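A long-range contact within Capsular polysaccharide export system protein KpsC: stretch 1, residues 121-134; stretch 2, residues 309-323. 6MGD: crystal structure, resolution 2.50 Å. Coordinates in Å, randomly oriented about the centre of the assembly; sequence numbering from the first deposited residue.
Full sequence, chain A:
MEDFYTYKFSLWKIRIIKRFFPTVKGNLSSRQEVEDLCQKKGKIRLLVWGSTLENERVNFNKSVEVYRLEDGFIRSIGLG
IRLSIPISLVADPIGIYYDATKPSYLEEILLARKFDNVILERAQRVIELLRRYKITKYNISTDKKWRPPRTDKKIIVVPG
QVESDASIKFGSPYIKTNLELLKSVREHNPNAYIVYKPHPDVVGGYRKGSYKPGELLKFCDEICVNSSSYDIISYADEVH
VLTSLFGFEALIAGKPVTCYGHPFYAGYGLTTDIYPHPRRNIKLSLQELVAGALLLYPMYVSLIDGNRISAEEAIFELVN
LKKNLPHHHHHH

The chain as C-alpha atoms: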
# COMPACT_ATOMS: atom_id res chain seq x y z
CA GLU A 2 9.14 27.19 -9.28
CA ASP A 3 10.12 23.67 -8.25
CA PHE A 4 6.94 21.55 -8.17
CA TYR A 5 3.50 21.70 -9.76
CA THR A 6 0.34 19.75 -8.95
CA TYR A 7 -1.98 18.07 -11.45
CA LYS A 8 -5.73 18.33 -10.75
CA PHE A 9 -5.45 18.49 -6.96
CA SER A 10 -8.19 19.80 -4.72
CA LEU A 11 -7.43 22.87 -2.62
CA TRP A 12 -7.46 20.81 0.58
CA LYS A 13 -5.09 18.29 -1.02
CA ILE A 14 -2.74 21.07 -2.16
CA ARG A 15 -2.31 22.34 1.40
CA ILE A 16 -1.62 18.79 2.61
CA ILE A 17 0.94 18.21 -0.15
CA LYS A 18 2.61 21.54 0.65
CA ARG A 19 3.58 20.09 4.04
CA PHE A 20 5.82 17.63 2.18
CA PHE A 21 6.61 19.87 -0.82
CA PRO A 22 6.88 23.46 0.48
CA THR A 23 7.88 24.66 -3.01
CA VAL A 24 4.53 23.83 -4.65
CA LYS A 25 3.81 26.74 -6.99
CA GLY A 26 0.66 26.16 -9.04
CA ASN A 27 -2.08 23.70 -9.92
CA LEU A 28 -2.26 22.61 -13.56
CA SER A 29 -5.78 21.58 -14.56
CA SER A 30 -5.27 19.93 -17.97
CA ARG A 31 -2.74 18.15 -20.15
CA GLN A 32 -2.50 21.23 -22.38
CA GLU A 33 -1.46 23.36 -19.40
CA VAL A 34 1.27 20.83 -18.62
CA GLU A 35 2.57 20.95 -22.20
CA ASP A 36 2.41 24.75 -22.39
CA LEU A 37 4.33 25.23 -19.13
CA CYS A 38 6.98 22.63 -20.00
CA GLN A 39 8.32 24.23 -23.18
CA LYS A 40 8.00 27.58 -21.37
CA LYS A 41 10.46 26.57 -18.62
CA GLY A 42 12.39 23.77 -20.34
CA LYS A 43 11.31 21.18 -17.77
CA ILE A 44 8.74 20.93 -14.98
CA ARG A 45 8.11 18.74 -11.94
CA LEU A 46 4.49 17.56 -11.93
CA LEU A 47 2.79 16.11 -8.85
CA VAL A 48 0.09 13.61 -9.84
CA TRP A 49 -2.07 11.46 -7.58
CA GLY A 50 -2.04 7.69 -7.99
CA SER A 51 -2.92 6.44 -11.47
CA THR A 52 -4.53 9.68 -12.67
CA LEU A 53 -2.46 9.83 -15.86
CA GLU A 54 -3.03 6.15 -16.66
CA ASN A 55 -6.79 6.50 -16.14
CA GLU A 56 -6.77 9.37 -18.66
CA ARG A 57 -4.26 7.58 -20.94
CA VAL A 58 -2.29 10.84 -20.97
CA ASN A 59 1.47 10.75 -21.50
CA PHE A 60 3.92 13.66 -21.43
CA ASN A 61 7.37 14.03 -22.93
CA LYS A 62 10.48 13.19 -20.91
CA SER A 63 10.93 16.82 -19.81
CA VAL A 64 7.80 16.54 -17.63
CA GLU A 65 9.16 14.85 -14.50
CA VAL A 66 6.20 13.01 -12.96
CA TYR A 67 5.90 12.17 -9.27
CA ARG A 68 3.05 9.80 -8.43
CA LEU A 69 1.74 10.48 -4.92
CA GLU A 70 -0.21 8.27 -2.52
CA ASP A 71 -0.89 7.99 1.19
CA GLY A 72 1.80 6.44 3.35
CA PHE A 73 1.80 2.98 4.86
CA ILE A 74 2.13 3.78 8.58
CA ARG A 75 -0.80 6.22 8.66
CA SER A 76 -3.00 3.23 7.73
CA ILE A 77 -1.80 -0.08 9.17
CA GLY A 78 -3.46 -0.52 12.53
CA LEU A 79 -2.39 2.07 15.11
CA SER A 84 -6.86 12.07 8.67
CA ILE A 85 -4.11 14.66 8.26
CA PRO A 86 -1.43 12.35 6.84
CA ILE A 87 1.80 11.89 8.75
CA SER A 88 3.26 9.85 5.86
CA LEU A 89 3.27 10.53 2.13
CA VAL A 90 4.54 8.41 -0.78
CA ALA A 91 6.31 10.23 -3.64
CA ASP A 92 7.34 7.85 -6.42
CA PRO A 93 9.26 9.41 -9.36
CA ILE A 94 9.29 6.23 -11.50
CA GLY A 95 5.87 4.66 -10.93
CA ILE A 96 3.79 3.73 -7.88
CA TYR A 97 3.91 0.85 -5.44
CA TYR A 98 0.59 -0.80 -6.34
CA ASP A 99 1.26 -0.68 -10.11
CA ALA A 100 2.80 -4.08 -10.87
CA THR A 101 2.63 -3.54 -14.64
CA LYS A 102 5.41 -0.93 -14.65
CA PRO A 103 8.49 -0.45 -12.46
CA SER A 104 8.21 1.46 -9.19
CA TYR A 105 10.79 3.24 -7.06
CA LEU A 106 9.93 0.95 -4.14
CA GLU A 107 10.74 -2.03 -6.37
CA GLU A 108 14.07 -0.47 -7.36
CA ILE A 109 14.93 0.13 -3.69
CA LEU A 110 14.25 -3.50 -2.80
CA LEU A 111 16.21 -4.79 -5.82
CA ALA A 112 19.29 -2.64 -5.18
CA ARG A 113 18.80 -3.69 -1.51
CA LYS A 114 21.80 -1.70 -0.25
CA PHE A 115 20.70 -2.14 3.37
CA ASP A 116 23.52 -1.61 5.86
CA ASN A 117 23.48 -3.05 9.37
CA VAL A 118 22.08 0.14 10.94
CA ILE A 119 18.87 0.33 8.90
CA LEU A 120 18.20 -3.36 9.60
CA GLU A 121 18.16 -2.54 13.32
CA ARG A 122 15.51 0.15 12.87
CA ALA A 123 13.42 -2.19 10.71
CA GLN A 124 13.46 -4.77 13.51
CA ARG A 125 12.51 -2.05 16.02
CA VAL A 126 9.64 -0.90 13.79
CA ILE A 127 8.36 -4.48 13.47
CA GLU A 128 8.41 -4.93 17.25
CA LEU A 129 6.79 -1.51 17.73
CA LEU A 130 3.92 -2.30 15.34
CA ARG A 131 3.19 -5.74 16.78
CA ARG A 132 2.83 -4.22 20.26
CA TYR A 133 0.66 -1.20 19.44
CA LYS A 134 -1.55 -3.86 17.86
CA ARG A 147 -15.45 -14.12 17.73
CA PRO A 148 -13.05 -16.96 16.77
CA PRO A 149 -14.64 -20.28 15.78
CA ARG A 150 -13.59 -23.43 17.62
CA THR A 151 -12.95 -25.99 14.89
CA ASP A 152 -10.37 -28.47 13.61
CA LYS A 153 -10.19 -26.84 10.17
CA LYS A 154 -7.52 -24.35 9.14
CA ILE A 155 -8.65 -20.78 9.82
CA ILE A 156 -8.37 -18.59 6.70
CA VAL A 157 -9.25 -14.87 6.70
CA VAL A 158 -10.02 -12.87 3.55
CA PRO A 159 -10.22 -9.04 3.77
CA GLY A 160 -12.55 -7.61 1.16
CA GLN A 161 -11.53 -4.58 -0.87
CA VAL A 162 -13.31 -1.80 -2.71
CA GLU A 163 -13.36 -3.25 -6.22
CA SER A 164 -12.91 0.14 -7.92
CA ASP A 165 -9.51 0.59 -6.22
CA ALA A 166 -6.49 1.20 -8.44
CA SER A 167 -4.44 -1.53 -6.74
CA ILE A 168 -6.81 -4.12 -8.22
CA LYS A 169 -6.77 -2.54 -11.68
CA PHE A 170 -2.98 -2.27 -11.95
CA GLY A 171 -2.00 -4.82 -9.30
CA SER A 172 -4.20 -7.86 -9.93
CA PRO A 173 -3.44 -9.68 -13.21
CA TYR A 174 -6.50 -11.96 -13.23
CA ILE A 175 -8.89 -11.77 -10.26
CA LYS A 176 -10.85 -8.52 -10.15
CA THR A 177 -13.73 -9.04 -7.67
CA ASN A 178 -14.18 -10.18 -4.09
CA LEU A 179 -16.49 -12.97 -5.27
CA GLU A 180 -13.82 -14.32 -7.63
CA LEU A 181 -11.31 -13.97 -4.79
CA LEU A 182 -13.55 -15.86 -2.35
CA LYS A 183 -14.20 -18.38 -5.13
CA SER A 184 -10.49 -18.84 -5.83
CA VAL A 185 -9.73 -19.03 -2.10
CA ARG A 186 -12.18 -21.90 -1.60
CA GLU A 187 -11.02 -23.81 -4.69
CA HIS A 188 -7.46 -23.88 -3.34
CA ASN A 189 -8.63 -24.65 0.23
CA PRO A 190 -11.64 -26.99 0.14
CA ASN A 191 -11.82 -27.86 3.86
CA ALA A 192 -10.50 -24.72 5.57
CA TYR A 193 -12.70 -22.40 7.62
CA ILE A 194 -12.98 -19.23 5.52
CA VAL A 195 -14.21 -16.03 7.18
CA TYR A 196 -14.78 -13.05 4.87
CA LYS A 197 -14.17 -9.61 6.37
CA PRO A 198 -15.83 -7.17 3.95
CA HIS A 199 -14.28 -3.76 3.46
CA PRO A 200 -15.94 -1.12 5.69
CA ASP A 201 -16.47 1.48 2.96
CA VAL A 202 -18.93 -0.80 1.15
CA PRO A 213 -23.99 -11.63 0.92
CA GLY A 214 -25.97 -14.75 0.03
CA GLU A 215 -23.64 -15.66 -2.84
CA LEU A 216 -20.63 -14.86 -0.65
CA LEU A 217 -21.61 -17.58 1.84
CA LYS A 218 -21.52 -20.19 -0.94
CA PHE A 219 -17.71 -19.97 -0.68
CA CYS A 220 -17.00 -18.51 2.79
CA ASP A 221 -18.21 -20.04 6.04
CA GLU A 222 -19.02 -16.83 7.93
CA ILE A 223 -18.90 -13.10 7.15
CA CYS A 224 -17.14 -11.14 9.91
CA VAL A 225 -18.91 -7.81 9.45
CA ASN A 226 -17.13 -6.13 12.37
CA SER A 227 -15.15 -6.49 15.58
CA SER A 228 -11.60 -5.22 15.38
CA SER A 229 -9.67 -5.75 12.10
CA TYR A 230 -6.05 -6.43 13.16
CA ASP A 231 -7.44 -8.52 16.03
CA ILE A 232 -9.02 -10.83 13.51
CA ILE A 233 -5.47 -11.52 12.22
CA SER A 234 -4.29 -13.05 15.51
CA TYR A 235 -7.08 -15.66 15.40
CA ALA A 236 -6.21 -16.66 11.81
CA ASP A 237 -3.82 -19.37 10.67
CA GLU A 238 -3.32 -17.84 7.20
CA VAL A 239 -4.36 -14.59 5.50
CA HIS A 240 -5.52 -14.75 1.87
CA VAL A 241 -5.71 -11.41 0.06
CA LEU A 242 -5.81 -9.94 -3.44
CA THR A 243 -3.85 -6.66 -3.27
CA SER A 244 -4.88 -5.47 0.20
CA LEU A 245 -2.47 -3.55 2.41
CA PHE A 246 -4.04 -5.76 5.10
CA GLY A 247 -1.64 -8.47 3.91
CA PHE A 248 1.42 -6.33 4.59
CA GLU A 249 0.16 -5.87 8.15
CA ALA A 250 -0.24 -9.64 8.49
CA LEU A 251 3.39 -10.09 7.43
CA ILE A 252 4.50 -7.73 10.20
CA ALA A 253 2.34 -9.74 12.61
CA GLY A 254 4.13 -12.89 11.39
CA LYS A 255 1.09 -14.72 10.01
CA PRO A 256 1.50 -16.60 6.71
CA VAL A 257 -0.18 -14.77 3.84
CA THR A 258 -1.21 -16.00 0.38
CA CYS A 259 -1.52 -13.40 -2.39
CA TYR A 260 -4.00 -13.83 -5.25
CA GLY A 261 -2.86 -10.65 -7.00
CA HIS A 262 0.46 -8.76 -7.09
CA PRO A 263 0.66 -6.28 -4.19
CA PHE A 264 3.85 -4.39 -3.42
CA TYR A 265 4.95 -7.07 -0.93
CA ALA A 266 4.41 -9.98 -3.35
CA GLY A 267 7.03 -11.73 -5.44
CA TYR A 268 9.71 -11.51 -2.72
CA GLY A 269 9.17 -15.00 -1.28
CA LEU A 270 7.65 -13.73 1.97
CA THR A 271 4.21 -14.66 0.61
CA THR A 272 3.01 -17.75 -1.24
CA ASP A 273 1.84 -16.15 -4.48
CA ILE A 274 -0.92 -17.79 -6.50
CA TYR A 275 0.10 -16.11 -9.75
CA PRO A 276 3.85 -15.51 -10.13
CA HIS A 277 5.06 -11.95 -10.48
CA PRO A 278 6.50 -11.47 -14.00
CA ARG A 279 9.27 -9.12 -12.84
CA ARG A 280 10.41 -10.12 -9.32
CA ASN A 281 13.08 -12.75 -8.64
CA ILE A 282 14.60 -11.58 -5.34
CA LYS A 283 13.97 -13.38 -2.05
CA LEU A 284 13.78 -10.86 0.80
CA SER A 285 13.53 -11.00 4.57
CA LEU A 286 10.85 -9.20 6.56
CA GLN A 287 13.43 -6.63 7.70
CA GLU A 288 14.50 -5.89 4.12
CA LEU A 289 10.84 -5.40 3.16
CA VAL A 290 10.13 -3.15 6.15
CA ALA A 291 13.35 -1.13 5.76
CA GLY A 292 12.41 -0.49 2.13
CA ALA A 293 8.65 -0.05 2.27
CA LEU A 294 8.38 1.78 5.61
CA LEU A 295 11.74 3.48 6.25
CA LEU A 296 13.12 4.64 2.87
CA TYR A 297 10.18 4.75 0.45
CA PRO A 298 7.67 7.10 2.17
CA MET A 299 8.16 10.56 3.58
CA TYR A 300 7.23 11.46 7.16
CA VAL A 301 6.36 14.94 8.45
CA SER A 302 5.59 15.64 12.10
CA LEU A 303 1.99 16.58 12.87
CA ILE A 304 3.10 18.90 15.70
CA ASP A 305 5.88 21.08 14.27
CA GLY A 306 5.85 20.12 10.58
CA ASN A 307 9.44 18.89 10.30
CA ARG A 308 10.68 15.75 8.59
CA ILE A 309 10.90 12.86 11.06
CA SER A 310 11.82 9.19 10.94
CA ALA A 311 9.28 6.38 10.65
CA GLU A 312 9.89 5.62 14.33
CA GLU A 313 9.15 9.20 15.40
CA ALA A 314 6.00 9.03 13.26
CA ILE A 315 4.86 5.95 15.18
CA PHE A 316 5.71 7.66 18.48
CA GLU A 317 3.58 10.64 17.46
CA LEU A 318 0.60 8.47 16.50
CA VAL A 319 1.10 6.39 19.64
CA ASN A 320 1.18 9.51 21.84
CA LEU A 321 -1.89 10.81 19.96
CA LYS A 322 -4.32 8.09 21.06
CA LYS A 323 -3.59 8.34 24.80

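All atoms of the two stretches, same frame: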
# COMPACT_ATOMS: atom_id res chain seq x y z
N GLU A 121 18.55 -2.66 11.92
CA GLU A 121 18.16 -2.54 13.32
C GLU A 121 16.84 -1.79 13.46
O GLU A 121 15.93 -2.24 14.16
CB GLU A 121 19.26 -1.84 14.12
CG GLU A 121 20.66 -2.39 13.92
CD GLU A 121 20.78 -3.85 14.29
OE1 GLU A 121 21.61 -4.55 13.67
OE2 GLU A 121 20.05 -4.31 15.20
N ARG A 122 16.74 -0.63 12.81
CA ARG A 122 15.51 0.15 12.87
C ARG A 122 14.32 -0.65 12.36
O ARG A 122 13.23 -0.61 12.95
CB ARG A 122 15.66 1.44 12.07
CG ARG A 122 16.77 2.36 12.55
CD ARG A 122 16.95 3.49 11.56
NE ARG A 122 15.66 4.01 11.10
CZ ARG A 122 15.49 4.72 10.00
NH1 ARG A 122 16.53 5.01 9.22
NH2 ARG A 122 14.28 5.15 9.67
N ALA A 123 14.50 -1.38 11.26
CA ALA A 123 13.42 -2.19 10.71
C ALA A 123 12.94 -3.21 11.73
O ALA A 123 11.73 -3.45 11.86
CB ALA A 123 13.87 -2.89 9.43
N GLN A 124 13.86 -3.83 12.48
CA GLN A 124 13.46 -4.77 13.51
C GLN A 124 12.77 -4.06 14.67
O GLN A 124 11.84 -4.61 15.27
CB GLN A 124 14.67 -5.55 14.02
CG GLN A 124 14.30 -6.69 14.95
CD GLN A 124 13.24 -7.60 14.36
OE1 GLN A 124 13.33 -8.02 13.21
NE2 GLN A 124 12.21 -7.90 15.15
N ARG A 125 13.19 -2.83 14.99
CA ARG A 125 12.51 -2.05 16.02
C ARG A 125 11.11 -1.66 15.57
O ARG A 125 10.17 -1.67 16.38
CB ARG A 125 13.33 -0.82 16.38
CG ARG A 125 14.74 -1.11 16.89
CD ARG A 125 14.80 -1.20 18.41
NE ARG A 125 13.95 -2.26 18.94
CZ ARG A 125 14.34 -3.52 19.09
NH1 ARG A 125 13.50 -4.42 19.59
NH2 ARG A 125 15.56 -3.89 18.74
N VAL A 126 10.95 -1.30 14.29
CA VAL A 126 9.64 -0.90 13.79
C VAL A 126 8.68 -2.09 13.78
O VAL A 126 7.49 -1.95 14.08
CB VAL A 126 9.77 -0.27 12.40
CG1 VAL A 126 8.40 -0.02 11.78
CG2 VAL A 126 10.55 1.04 12.48
N ILE A 127 9.19 -3.28 13.44
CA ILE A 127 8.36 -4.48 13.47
C ILE A 127 7.87 -4.75 14.89
O ILE A 127 6.68 -4.99 15.12
CB ILE A 127 9.13 -5.68 12.89
CG1 ILE A 127 9.33 -5.50 11.38
CG2 ILE A 127 8.41 -6.98 13.19
CD1 ILE A 127 10.23 -6.54 10.75
N GLU A 128 8.79 -4.71 15.85
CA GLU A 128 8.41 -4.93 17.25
C GLU A 128 7.45 -3.85 17.73
O GLU A 128 6.50 -4.14 18.46
CB GLU A 128 9.66 -4.98 18.13
CG GLU A 128 9.78 -6.25 18.95
CD GLU A 128 10.99 -6.24 19.87
OE1 GLU A 128 12.12 -6.46 19.38
OE2 GLU A 128 10.80 -5.99 21.08
N LEU A 129 7.68 -2.60 17.32
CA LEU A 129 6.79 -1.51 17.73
C LEU A 129 5.37 -1.72 17.21
O LEU A 129 4.40 -1.52 17.94
CB LEU A 129 7.34 -0.17 17.23
CG LEU A 129 8.20 0.66 18.18
CD1 LEU A 129 8.63 1.94 17.48
CD2 LEU A 129 7.43 0.98 19.45
N LEU A 130 5.24 -2.14 15.94
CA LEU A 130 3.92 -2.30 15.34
C LEU A 130 3.16 -3.46 15.97
O LEU A 130 1.96 -3.35 16.25
CB LEU A 130 4.05 -2.49 13.83
CG LEU A 130 4.53 -1.30 13.00
CD1 LEU A 130 4.63 -1.67 11.53
CD2 LEU A 130 3.61 -0.10 13.19
N ARG A 131 3.85 -4.58 16.20
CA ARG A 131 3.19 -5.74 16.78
C ARG A 131 2.63 -5.45 18.17
O ARG A 131 1.63 -6.05 18.58
CB ARG A 131 4.16 -6.92 16.86
CG ARG A 131 4.59 -7.47 15.51
CD ARG A 131 5.66 -8.54 15.68
NE ARG A 131 6.01 -9.16 14.41
CZ ARG A 131 6.97 -10.07 14.26
NH1 ARG A 131 7.67 -10.47 15.31
NH2 ARG A 131 7.22 -10.58 13.06
N ARG A 132 3.24 -4.51 18.90
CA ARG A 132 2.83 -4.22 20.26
C ARG A 132 1.74 -3.16 20.35
O ARG A 132 0.89 -3.24 21.24
CB ARG A 132 4.03 -3.79 21.10
CG ARG A 132 5.06 -4.88 21.30
CD ARG A 132 5.91 -4.60 22.52
NE ARG A 132 6.93 -5.62 22.73
CZ ARG A 132 7.59 -5.80 23.86
NH1 ARG A 132 7.33 -5.03 24.91
NH2 ARG A 132 8.50 -6.76 23.96
N TYR A 133 1.75 -2.17 19.47
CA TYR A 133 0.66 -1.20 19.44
C TYR A 133 -0.51 -1.67 18.58
O TYR A 133 -1.43 -0.88 18.33
CB TYR A 133 1.18 0.17 19.03
CG TYR A 133 1.92 0.79 20.19
CD1 TYR A 133 3.30 0.68 20.32
CD2 TYR A 133 1.22 1.42 21.21
CE1 TYR A 133 3.97 1.21 21.40
CE2 TYR A 133 1.88 1.96 22.30
CZ TYR A 133 3.25 1.85 22.39
OH TYR A 133 3.90 2.39 23.48
N LYS A 134 -0.44 -2.91 18.09
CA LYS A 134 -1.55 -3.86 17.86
C LYS A 134 -1.13 -4.90 16.83
O LYS A 134 -1.73 -5.97 16.74
CB LYS A 134 -2.84 -3.19 17.40
CG LYS A 134 -4.08 -4.01 17.76
CD LYS A 134 -4.46 -3.78 19.22
CE LYS A 134 -5.14 -2.43 19.37
NZ LYS A 134 -6.12 -2.24 18.26
N ILE A 309 10.57 13.75 9.96
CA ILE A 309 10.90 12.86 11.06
C ILE A 309 11.06 11.44 10.51
O ILE A 309 10.67 11.14 9.38
CB ILE A 309 9.84 12.88 12.18
CG1 ILE A 309 8.50 12.39 11.65
CG2 ILE A 309 9.71 14.28 12.76
CD1 ILE A 309 7.39 12.38 12.70
N SER A 310 11.65 10.57 11.33
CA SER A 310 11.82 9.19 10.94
C SER A 310 10.51 8.42 11.11
O SER A 310 9.55 8.89 11.74
CB SER A 310 12.92 8.53 11.77
OG SER A 310 12.52 8.36 13.12
N ALA A 311 10.46 7.22 10.52
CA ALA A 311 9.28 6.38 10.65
C ALA A 311 9.02 6.01 12.10
O ALA A 311 7.87 5.82 12.50
CB ALA A 311 9.44 5.12 9.80
N GLU A 312 10.08 5.93 12.92
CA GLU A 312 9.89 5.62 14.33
C GLU A 312 9.27 6.80 15.07
O GLU A 312 8.35 6.62 15.88
CB GLU A 312 11.23 5.24 14.96
CG GLU A 312 11.96 4.11 14.24
CD GLU A 312 12.88 4.61 13.15
OE1 GLU A 312 14.10 4.37 13.24
OE2 GLU A 312 12.39 5.25 12.19
N GLU A 313 9.74 8.02 14.79
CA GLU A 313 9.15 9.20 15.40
C GLU A 313 7.71 9.40 14.94
O GLU A 313 6.89 9.94 15.70
CB GLU A 313 10.00 10.44 15.07
CG GLU A 313 11.39 10.40 15.68
CD GLU A 313 12.29 11.53 15.20
OE1 GLU A 313 12.45 11.68 13.97
OE2 GLU A 313 12.82 12.27 16.06
N ALA A 314 7.38 8.97 13.72
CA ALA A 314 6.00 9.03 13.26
C ALA A 314 5.12 8.08 14.06
O ALA A 314 3.98 8.42 14.40
CB ALA A 314 5.93 8.71 11.77
N ILE A 315 5.62 6.88 14.36
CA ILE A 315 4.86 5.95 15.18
C ILE A 315 4.71 6.50 16.59
O ILE A 315 3.63 6.42 17.19
CB ILE A 315 5.52 4.56 15.17
CG1 ILE A 315 5.45 3.95 13.77
CG2 ILE A 315 4.88 3.65 16.20
CD1 ILE A 315 6.08 2.58 13.66
N PHE A 316 5.78 7.07 17.15
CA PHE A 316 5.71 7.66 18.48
C PHE A 316 4.67 8.77 18.54
O PHE A 316 3.97 8.92 19.55
CB PHE A 316 7.08 8.19 18.90
CG PHE A 316 8.12 7.12 19.08
CD1 PHE A 316 7.77 5.85 19.50
CD2 PHE A 316 9.46 7.39 18.84
CE1 PHE A 316 8.72 4.87 19.67
CE2 PHE A 316 10.42 6.41 19.00
CZ PHE A 316 10.05 5.15 19.42
N GLU A 317 4.56 9.56 17.47
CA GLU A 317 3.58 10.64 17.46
C GLU A 317 2.16 10.10 17.41
O GLU A 317 1.27 10.59 18.11
CB GLU A 317 3.84 11.58 16.28
CG GLU A 317 4.39 12.93 16.70
CD GLU A 317 4.70 13.83 15.53
OE1 GLU A 317 3.80 14.07 14.69
OE2 GLU A 317 5.85 14.31 15.44
N LEU A 318 1.92 9.08 16.57
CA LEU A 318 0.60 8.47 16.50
C LEU A 318 0.28 7.72 17.79
O LEU A 318 -0.87 7.69 18.24
CB LEU A 318 0.52 7.53 15.30
CG LEU A 318 -0.11 8.06 14.01
CD1 LEU A 318 0.09 9.55 13.87
CD2 LEU A 318 0.47 7.33 12.82
N VAL A 319 1.30 7.10 18.39
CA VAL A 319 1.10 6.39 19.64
C VAL A 319 0.78 7.36 20.77
O VAL A 319 -0.12 7.11 21.58
CB VAL A 319 2.35 5.53 19.95
CG1 VAL A 319 2.41 5.22 21.38
CG2 VAL A 319 2.31 4.24 19.17
N ASN A 320 1.48 8.49 20.84
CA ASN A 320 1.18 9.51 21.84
C ASN A 320 -0.06 10.32 21.49
O ASN A 320 -0.48 11.16 22.30
CB ASN A 320 2.38 10.44 22.03
CG ASN A 320 3.45 9.83 22.90
OD1 ASN A 320 3.32 9.79 24.12
ND2 ASN A 320 4.53 9.36 22.28
N LEU A 321 -0.66 10.11 20.31
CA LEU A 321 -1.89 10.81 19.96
C LEU A 321 -3.12 10.13 20.54
O LEU A 321 -4.08 10.82 20.90
CB LEU A 321 -2.02 10.91 18.44
CG LEU A 321 -1.88 12.31 17.83
CD1 LEU A 321 -2.28 12.29 16.37
CD2 LEU A 321 -2.72 13.32 18.60
N LYS A 322 -3.12 8.80 20.63
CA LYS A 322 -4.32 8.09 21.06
C LYS A 322 -4.53 8.21 22.57
O LYS A 322 -5.68 8.33 23.02
CB LYS A 322 -4.26 6.62 20.63
CG LYS A 322 -2.95 5.91 20.92
CD LYS A 322 -2.99 5.17 22.25
CE LYS A 322 -1.69 4.43 22.51
NZ LYS A 322 -1.71 3.74 23.83
N LYS A 323 -3.46 8.19 23.36
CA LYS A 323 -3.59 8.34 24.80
C LYS A 323 -3.34 9.78 25.23
O LYS A 323 -3.81 10.72 24.59
CB LYS A 323 -2.63 7.41 25.55
CG LYS A 323 -2.64 7.61 27.05
CD LYS A 323 -1.76 6.60 27.78
CE LYS A 323 -2.31 5.19 27.64
NZ LYS A 323 -1.47 4.19 28.36
O HOH W 1 12.47 6.62 8.42

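Two helices nearly 190 residues apart in sequence pack side by side in almost the same direction, joined by a salt bridge near the N-terminal end of one, an aliphatic seam along the middle and a tyrosine ring laid against a valine at the far end. The axes of helix 121-132 and helix 311-322 differ by only 18° in direction and approach to 10.6 Å, so contacts can recur along their length. The register shows this: Val-126 lies beside Glu-312, Leu-129 beside Ile-315 and Tyr-133 beside Val-319, successive steps of three or four residues that return each chain to the same side.

The polar end is built around Arg-122 and Glu-312. The guanidinium presents its edge to the carboxylate, and two hydrogen bonds form within the salt bridge: Arg-122 NE donates to Glu-312 OE1 at 2.7 Å and Arg-122 NH2 to Glu-312 OE2 at 3.2 Å. Long, flexible side chains suit this position, since the CA-to-CB bond of Glu-312 points sideways and the carboxylate comes nearer only through the bends that follow. A water accepts from Ala-311 N at 3.0 Å and, weakly, from Arg-122 NH2 at 2.6 Å, linking the arginine to a backbone amide in the first turn of the second helix. That turn is capped by Ser-310, where Ser-310 OG accepts from Glu-313 N at 3.3 Å.

The seam centres on Ile-315, which is buried and points toward the first helix. Ile-315 CD1 lies 3.7 Å from Leu-130 CD2 and 4.0 Å from Val-126 CG1, while Ile-315 CG2 is 4.3 Å from Leu-129 CD1. A branched aliphatic side chain suits such a site because its methyls can meet several neighbours at once. Val-126 also links seam to salt bridge, with Val-126 CG2 resting 3.8 Å from Glu-312 CG, so that the methylene part of the glutamate joins the apolar packing. Leu-129 widens the seam, with Leu-129 CD1 3.7 Å from Phe-316 CE1.

At the far end, Tyr-133 is the first residue to leave helical geometry, yet its side chain still points toward the second helix. Val-319 CG2 sits over one face of the ring, 3.6 Å from the centroid of the Tyr-133 ring and 13° off its normal, a CH-pi contact, and Val-319 CG1 reaches 3.4 Å from Tyr-133 CE2. The contact buries 524 Å², both sides summed, illustrating how near-parallel helices can combine a directional polar clasp with less directional apolar packing.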